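Local coordinates for polyporopepsin (Irpex lacteus, PDB 1WKR), which cleaves proteins with broad specificity as a pepsin-family aspartic endopeptidase and clots milk, at residues L142-F147 and G163-S168; E314-V319 and L329-F334. One frame throughout, in Å; residues are numbered along the deposited sequence.

Contact 1: L142-F147 and G163-S168; sequences LLAVSF and GATDSS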
ATOM      1  N   LEU A 142      -5.709  15.137   1.180  1.00  4.74           N
ATOM      2  CA  LEU A 142      -5.795  14.055   0.209  1.00  4.78           C
ATOM      3  C   LEU A 142      -4.413  13.659  -0.215  1.00  4.65           C
ATOM      4  O   LEU A 142      -3.523  14.482  -0.346  1.00  4.47           O
ATOM      5  CB  LEU A 142      -6.644  14.592  -0.926  1.00  8.29           C
ATOM      6  CG  LEU A 142      -6.834  13.791  -2.218  1.00  9.01           C
ATOM      7  CD1 LEU A 142      -8.171  14.156  -2.853  1.00 10.49           C
ATOM      8  CD2 LEU A 142      -5.618  13.957  -3.157  1.00  7.57           C
ATOM      9  N   LEU A 143      -4.281  12.356  -0.553  1.00  3.96           N
ATOM     10  CA  LEU A 143      -3.089  11.787  -1.166  1.00  3.90           C
ATOM     11  C   LEU A 143      -3.542  10.977  -2.352  1.00  4.01           C
ATOM     12  O   LEU A 143      -4.451  10.183  -2.226  1.00  4.55           O
ATOM     13  CB  LEU A 143      -2.366  10.858  -0.130  1.00  4.87           C
ATOM     14  CG  LEU A 143      -1.273   9.978  -0.770  1.00  4.69           C
ATOM     15  CD1 LEU A 143      -0.102  10.754  -1.317  1.00  6.30           C
ATOM     16  CD2 LEU A 143      -0.771   8.995   0.297  1.00  7.08           C
ATOM     17  N   ALA A 144      -2.881  11.093  -3.502  1.00  3.55           N
ATOM     18  CA  ALA A 144      -3.174  10.276  -4.687  1.00  3.71           C
ATOM     19  C   ALA A 144      -1.928   9.561  -5.090  1.00  3.59           C
ATOM     20  O   ALA A 144      -0.805  10.148  -5.137  1.00  5.02           O
ATOM     21  CB  ALA A 144      -3.690  11.162  -5.799  1.00  5.17           C
ATOM     22  N   VAL A 145      -2.016   8.259  -5.400  1.00  3.85           N
ATOM     23  CA  VAL A 145      -0.862   7.391  -5.611  1.00  4.17           C
ATOM     24  C   VAL A 145      -0.934   6.773  -6.985  1.00  3.23           C
ATOM     25  O   VAL A 145      -1.921   6.115  -7.356  1.00  4.27           O
ATOM     26  CB  VAL A 145      -0.855   6.278  -4.538  1.00  3.78           C
ATOM     27  CG1 VAL A 145       0.266   5.283  -4.835  1.00  5.44           C
ATOM     28  CG2 VAL A 145      -0.719   6.851  -3.166  1.00  5.50           C
ATOM     29  N   SER A 146       0.181   6.918  -7.723  1.00  3.64           N
ATOM     30  CA  SER A 146       0.423   6.245  -8.991  1.00  4.22           C
ATOM     31  C   SER A 146       1.482   5.188  -8.838  1.00  4.00           C
ATOM     32  O   SER A 146       2.663   5.521  -8.524  1.00  4.14           O
ATOM     33  CB  SER A 146       0.828   7.255 -10.037  1.00  4.12           C
ATOM     34  OG  SER A 146       1.249   6.608 -11.242  1.00  5.21           O
ATOM     35  N   PHE A 147       1.118   3.926  -9.037  1.00  3.69           N
ATOM     36  CA  PHE A 147       2.056   2.811  -9.235  1.00  4.76           C
ATOM     37  C   PHE A 147       1.925   2.326 -10.658  1.00  4.47           C
ATOM     38  O   PHE A 147       0.933   2.591 -11.338  1.00  4.76           O
ATOM     39  CB  PHE A 147       1.767   1.672  -8.249  1.00  4.00           C
ATOM     40  CG  PHE A 147       2.032   1.946  -6.777  1.00  3.95           C
ATOM     41  CD1 PHE A 147       2.673   3.051  -6.328  1.00  4.42           C
ATOM     42  CD2 PHE A 147       1.681   0.971  -5.869  1.00  4.67           C
ATOM     43  CE1 PHE A 147       2.974   3.218  -4.967  1.00  3.95           C
ATOM     44  CE2 PHE A 147       1.944   1.112  -4.492  1.00  5.21           C
ATOM     45  CZ  PHE A 147       2.606   2.247  -4.066  1.00  4.83           C
ATOM     46  N   GLY A 163      -2.501  16.617  -1.944  1.00  4.81           N
ATOM     47  CA  GLY A 163      -3.391  17.777  -2.084  1.00  5.80           C
ATOM     48  C   GLY A 163      -4.098  17.874  -3.429  1.00  6.54           C
ATOM     49  O   GLY A 163      -4.878  18.826  -3.595  1.00  7.64           O
ATOM     50  N   ALA A 164      -3.846  16.946  -4.350  1.00  5.67           N
ATOM     51  CA  ALA A 164      -4.462  16.987  -5.693  1.00  6.15           C
ATOM     52  C   ALA A 164      -4.270  15.628  -6.334  1.00  5.34           C
ATOM     53  O   ALA A 164      -3.482  14.806  -5.878  1.00  6.01           O
ATOM     54  CB  ALA A 164      -3.763  18.032  -6.548  1.00  7.34           C
ATOM     55  N   THR A 165      -4.969  15.412  -7.425  1.00  6.38           N
ATOM     56  CA  THR A 165      -4.757  14.299  -8.320  1.00  6.66           C
ATOM     57  C   THR A 165      -3.948  14.720  -9.505  1.00  7.33           C
ATOM     58  O   THR A 165      -3.826  15.984  -9.790  1.00  9.88           O
ATOM     59  CB  THR A 165      -6.070  13.668  -8.805  1.00  6.93           C
ATOM     60  OG1 THR A 165      -6.848  14.710  -9.502  1.00  9.49           O
ATOM     61  CG2 THR A 165      -6.942  13.187  -7.694  1.00  9.28           C
ATOM     62  N   ASP A 166      -3.328  13.850 -10.223  1.00  7.49           N
ATOM     63  CA  ASP A 166      -2.482  14.069 -11.387  1.00  7.24           C
ATOM     64  C   ASP A 166      -3.081  13.298 -12.548  1.00  7.35           C
ATOM     65  O   ASP A 166      -2.987  12.094 -12.617  1.00  6.43           O
ATOM     66  CB  ASP A 166      -1.084  13.580 -11.116  1.00  7.23           C
ATOM     67  CG  ASP A 166      -0.061  13.784 -12.243  1.00  7.39           C
ATOM     68  OD1 ASP A 166      -0.556  14.074 -13.353  1.00  8.30           O
ATOM     69  OD2 ASP A 166       1.118  13.554 -12.064  1.00  9.14           O
ATOM     70  N   SER A 167      -3.780  14.035 -13.447  1.00  8.50           N
ATOM     71  CA  SER A 167      -4.517  13.406 -14.546  1.00  8.77           C
ATOM     72  C   SER A 167      -3.634  12.741 -15.591  1.00  7.55           C
ATOM     73  O   SER A 167      -4.103  11.946 -16.397  1.00  8.00           O
ATOM     74  CB  SER A 167      -5.457  14.532 -15.329  1.00 11.88           C
ATOM     75  OG  SER A 167      -4.698  15.343 -15.940  1.00 18.53           O
ATOM     76  N   SER A 168      -2.337  12.965 -15.518  1.00  6.92           N
ATOM     77  CA  SER A 168      -1.416  12.265 -16.379  1.00  7.91           C
ATOM     78  C   SER A 168      -1.194  10.811 -15.939  1.00  6.98           C
ATOM     79  O   SER A 168      -0.611  10.030 -16.662  1.00  7.96           O
ATOM     80  CB  SER A 168      -0.039  12.983 -16.517  1.00  8.70           C
ATOM     81  OG  SER A 168       0.754  12.760 -15.339  1.00  9.23           O
TER
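The antiparallel ladder between strands 142-146 and 155-162 reaches one step past the second strand, where Gly163 N donates to Leu142 O at 2.9 Å, the donor sitting above the carbonyl plane. Gly163 has a positive phi of 96°, at which a side chain would collide with the preceding carbonyl oxygen, so the position suits glycine. The chain then turns back and runs beside strand 142-146, bringing Thr165 next to Ala144. Leu142 has the largest share of the contact. With CG anti to the backbone N, it brings its CD2 branch to Ala164 O at 3.6 Å, while Ala144 CB approaches the same oxygen at 3.7 Å. Two apolar groups thus lie against a buried carbonyl that has no polar partner in the model, and Ala164 N is likewise buried without a partner. The loop after strand 155-162 packs on one face of the six-stranded antiparallel sheet that joins the two lobes in pepsin-like proteases, over an inner strand. The methyl CG2 of Thr165 lies 4.3 Å from Ala144 CB. Beyond it, Asp166 forms an Asx turn: its OD1 accepts from Ser168 N and, at 2.7 Å, from Ser168 OG, both from above the carboxylate plane.

Contact 2: E314-V319 and L329-F334; sequences ERFYSV and LATTSF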
ATOM      1  N   GLU A 314      -0.644  -1.352  -9.043  1.00  3.38           N
ATOM      2  CA  GLU A 314       0.132  -1.179 -10.252  1.00  3.73           C
ATOM      3  C   GLU A 314      -0.736  -1.000 -11.497  1.00  4.62           C
ATOM      4  O   GLU A 314      -0.257  -0.544 -12.532  1.00  4.52           O
ATOM      5  CB  GLU A 314       1.111  -2.336 -10.454  1.00  5.10           C
ATOM      6  CG  GLU A 314       2.317  -2.313  -9.533  1.00  4.08           C
ATOM      7  CD  GLU A 314       3.168  -3.545  -9.630  1.00  4.50           C
ATOM      8  OE1 GLU A 314       2.572  -4.654  -9.663  1.00  5.08           O
ATOM      9  OE2 GLU A 314       4.391  -3.465  -9.657  1.00  6.10           O
ATOM     10  N   ARG A 315      -2.010  -1.385 -11.390  1.00  3.53           N
ATOM     11  CA  ARG A 315      -2.956  -1.318 -12.505  1.00  4.29           C
ATOM     12  C   ARG A 315      -4.030  -0.264 -12.336  1.00  4.01           C
ATOM     13  O   ARG A 315      -4.793  -0.048 -13.290  1.00  3.89           O
ATOM     14  CB  ARG A 315      -3.577  -2.682 -12.718  1.00  4.19           C
ATOM     15  CG  ARG A 315      -2.590  -3.806 -13.013  1.00  4.43           C
ATOM     16  CD  ARG A 315      -1.857  -3.626 -14.316  1.00  4.65           C
ATOM     17  NE  ARG A 315      -0.837  -4.661 -14.599  1.00  4.23           N
ATOM     18  CZ  ARG A 315      -0.760  -5.312 -15.728  1.00  3.75           C
ATOM     19  NH1 ARG A 315      -1.684  -5.277 -16.697  1.00  4.38           N
ATOM     20  NH2 ARG A 315       0.297  -6.151 -15.902  1.00  4.28           N
ATOM     21  N   PHE A 316      -4.152   0.389 -11.178  1.00  3.77           N
ATOM     22  CA  PHE A 316      -5.207   1.368 -10.910  1.00  3.94           C
ATOM     23  C   PHE A 316      -4.656   2.515 -10.161  1.00  4.34           C
ATOM     24  O   PHE A 316      -3.923   2.347  -9.154  1.00  4.23           O
ATOM     25  CB  PHE A 316      -6.357   0.706 -10.143  1.00  4.10           C
ATOM     26  CG  PHE A 316      -6.990  -0.432 -10.931  1.00  3.66           C
ATOM     27  CD1 PHE A 316      -7.852  -0.146 -11.983  1.00  4.23           C
ATOM     28  CD2 PHE A 316      -6.694  -1.750 -10.647  1.00  4.21           C
ATOM     29  CE1 PHE A 316      -8.374  -1.134 -12.746  1.00  4.86           C
ATOM     30  CE2 PHE A 316      -7.258  -2.757 -11.438  1.00  5.47           C
ATOM     31  CZ  PHE A 316      -8.062  -2.437 -12.470  1.00  4.62           C
ATOM     32  N   TYR A 317      -5.024   3.719 -10.537  1.00  3.72           N
ATOM     33  CA  TYR A 317      -4.676   4.947  -9.804  1.00  3.38           C
ATOM     34  C   TYR A 317      -5.572   5.029  -8.562  1.00  3.51           C
ATOM     35  O   TYR A 317      -6.776   4.720  -8.668  1.00  4.06           O
ATOM     36  CB  TYR A 317      -4.941   6.160 -10.700  1.00  4.18           C
ATOM     37  CG  TYR A 317      -4.460   7.480 -10.148  1.00  3.99           C
ATOM     38  CD1 TYR A 317      -3.098   7.709  -9.933  1.00  4.68           C
ATOM     39  CD2 TYR A 317      -5.336   8.534  -9.900  1.00  5.16           C
ATOM     40  CE1 TYR A 317      -2.613   8.935  -9.486  1.00  4.45           C
ATOM     41  CE2 TYR A 317      -4.843   9.777  -9.504  1.00  4.74           C
ATOM     42  CZ  TYR A 317      -3.528   9.953  -9.302  1.00  4.79           C
ATOM     43  OH  TYR A 317      -3.030  11.214  -8.901  1.00  5.49           O
ATOM     44  N   SER A 318      -5.036   5.448  -7.432  1.00  3.34           N
ATOM     45  CA  SER A 318      -5.853   5.455  -6.167  1.00  4.04           C
ATOM     46  C   SER A 318      -5.746   6.781  -5.487  1.00  3.81           C
ATOM     47  O   SER A 318      -4.725   7.450  -5.463  1.00  3.77           O
ATOM     48  CB  SER A 318      -5.418   4.289  -5.280  1.00  3.52           C
ATOM     49  OG  SER A 318      -4.026   4.280  -4.973  1.00  4.48           O
ATOM     50  N   VAL A 319      -6.889   7.171  -4.895  1.00  3.66           N
ATOM     51  CA  VAL A 319      -7.054   8.472  -4.238  1.00  3.69           C
ATOM     52  C   VAL A 319      -7.550   8.224  -2.798  1.00  3.81           C
ATOM     53  O   VAL A 319      -8.587   7.649  -2.603  1.00  4.43           O
ATOM     54  CB  VAL A 319      -8.014   9.385  -4.999  1.00  4.56           C
ATOM     55  CG1 VAL A 319      -8.079  10.755  -4.291  1.00  5.19           C
ATOM     56  CG2 VAL A 319      -7.585   9.536  -6.482  1.00  5.64           C
ATOM     57  N   LEU A 329     -10.742   5.343  -7.312  1.00  3.95           N
ATOM     58  CA  LEU A 329      -9.969   4.468  -8.197  1.00  4.44           C
ATOM     59  C   LEU A 329     -10.245   4.826  -9.629  1.00  3.48           C
ATOM     60  O   LEU A 329     -11.382   5.222  -9.998  1.00  4.03           O
ATOM     61  CB  LEU A 329     -10.328   2.992  -7.956  1.00  5.46           C
ATOM     62  CG  LEU A 329      -9.390   1.980  -8.188  0.30  2.81           C
ATOM     63  CD1 LEU A 329      -8.222   1.954  -7.130  0.30  5.49           C
ATOM     64  CD2 LEU A 329      -9.948   0.555  -8.247  0.30  3.90           C
ATOM     65  N   ALA A 330      -9.220   4.655 -10.466  1.00  3.12           N
ATOM     66  CA  ALA A 330      -9.334   4.876 -11.928  1.00  3.74           C
ATOM     67  C   ALA A 330      -8.418   3.917 -12.620  1.00  3.80           C
ATOM     68  O   ALA A 330      -7.371   3.448 -12.081  1.00  3.89           O
ATOM     69  CB  ALA A 330      -8.974   6.309 -12.315  1.00  4.87           C
ATOM     70  N   THR A 331      -8.763   3.548 -13.865  1.00  3.67           N
ATOM     71  CA  THR A 331      -7.853   2.895 -14.783  1.00  3.49           C
ATOM     72  C   THR A 331      -6.668   3.790 -15.098  1.00  4.27           C
ATOM     73  O   THR A 331      -6.676   4.980 -14.820  1.00  3.86           O
ATOM     74  CB  THR A 331      -8.574   2.482 -16.073  1.00  3.26           C
ATOM     75  OG1 THR A 331      -9.212   3.657 -16.653  1.00  4.32           O
ATOM     76  CG2 THR A 331      -9.700   1.432 -15.843  1.00  4.65           C
ATOM     77  N   THR A 332      -5.662   3.181 -15.705  1.00  3.98           N
ATOM     78  CA  THR A 332      -4.460   3.905 -16.175  1.00  4.31           C
ATOM     79  C   THR A 332      -4.102   3.354 -17.559  1.00  3.82           C
ATOM     80  O   THR A 332      -4.634   2.326 -18.018  1.00  4.39           O
ATOM     81  CB  THR A 332      -3.283   3.740 -15.210  1.00  4.08           C
ATOM     82  OG1 THR A 332      -2.682   2.446 -15.473  1.00  4.98           O
ATOM     83  CG2 THR A 332      -3.709   3.768 -13.746  1.00  4.95           C
ATOM     84  N   SER A 333      -3.122   4.000 -18.156  1.00  4.60           N
ATOM     85  CA  SER A 333      -2.604   3.490 -19.438  1.00  5.02           C
ATOM     86  C   SER A 333      -1.948   2.138 -19.266  1.00  5.15           C
ATOM     87  O   SER A 333      -1.698   1.484 -20.311  1.00  7.19           O
ATOM     88  CB  SER A 333      -1.614   4.477 -20.006  1.00  6.54           C
ATOM     89  OG  SER A 333      -0.410   4.519 -19.202  1.00  7.39           O
ATOM     90  N   PHE A 334      -1.661   1.662 -18.074  1.00  4.42           N
ATOM     91  CA  PHE A 334      -1.028   0.345 -17.844  1.00  4.31           C
ATOM     92  C   PHE A 334      -2.055  -0.676 -17.360  1.00  4.78           C
ATOM     93  O   PHE A 334      -1.633  -1.836 -17.162  1.00  4.82           O
ATOM     94  CB  PHE A 334       0.110   0.495 -16.812  1.00  5.35           C
ATOM     95  CG  PHE A 334       1.208   1.359 -17.297  1.00  5.74           C
ATOM     96  CD1 PHE A 334       2.196   0.807 -18.086  1.00  9.87           C
ATOM     97  CD2 PHE A 334       1.315   2.702 -16.952  1.00  6.83           C
ATOM     98  CE1 PHE A 334       3.294   1.656 -18.588  1.00 10.87           C
ATOM     99  CE2 PHE A 334       2.353   3.502 -17.425  1.00  7.91           C
ATOM    100  CZ  PHE A 334       3.278   2.993 -18.248  1.00 10.46           C
TER
HETATM  101  O   HOH W   1      -0.679   1.869 -13.699  1.00  6.47           O
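Thr332 OG1 is gripped by two partners, Phe334 N, which donates to it at 2.9 Å, and a water at 2.7 Å. The first bond closes an ST turn; the second leads on, for the water donates to Glu314 O and so bridges the two segments beyond their direct backbone pairing. OG1 takes the crowded position between the backbone N and carbonyl carbon, which leaves CG2 anti to the carbonyl carbon and laid against Tyr317 N at 3.5 Å. Within the hairpin proper, Tyr317 and Ala330 form an antiparallel hydrogen-bonded pair: Tyr317 N donates to Ala330 O at 2.8 Å, Ala330 N to Tyr317 O at 3.0 Å, each in the plane of the carbonyl it meets. Ala330 O also takes a CA-H...O contact from Phe316 CA at 3.2 Å and lies at the edge of the Phe316 ring, in its plane. Next to it, Leu329 crosses Phe316 obliquely, its CD1 3.8 Å from Phe316 CB and 4.1 Å from Ser318 CB. An alanine in place of Leu329 would remove CG and both methyl branches and would probably loosen the packing against Phe316, Ser318 and the aromatic rings beyond. On that face helix 310-313 contributes Phe312, which meets both Phe316 and Leu329, and strand 263-267 adds Leu267 and Phe265; strands 316-321 and 326-331 form a beta hairpin within the interlobe sheet, with 142-146 beside the first and 175-178 beside the second.

In the fold
Contacts 1 and 2 follow one another along the chain, their centres about 10 Å apart, and illustrate how a shared sheet joins distant segments. Strands 142-146 and 316-321 are antiparallel neighbours, joined by a probable hydrogen bond from Val145 N to Ser318 O of 2.8 Å. A second link crosses from the strand of contact 2 to the loop of contact 1: Tyr317 OH lies 3.0 Å from Asp166 N, a probable hydrogen bond, and 3.2 Å from Ala144 CB. Contact 2 is nearer the catalytic centre, the side chain of Ser318 lying about 10 Å from that of Asp212 and about 12 Å from that of Asp32, whereas contact 1 lies away from it.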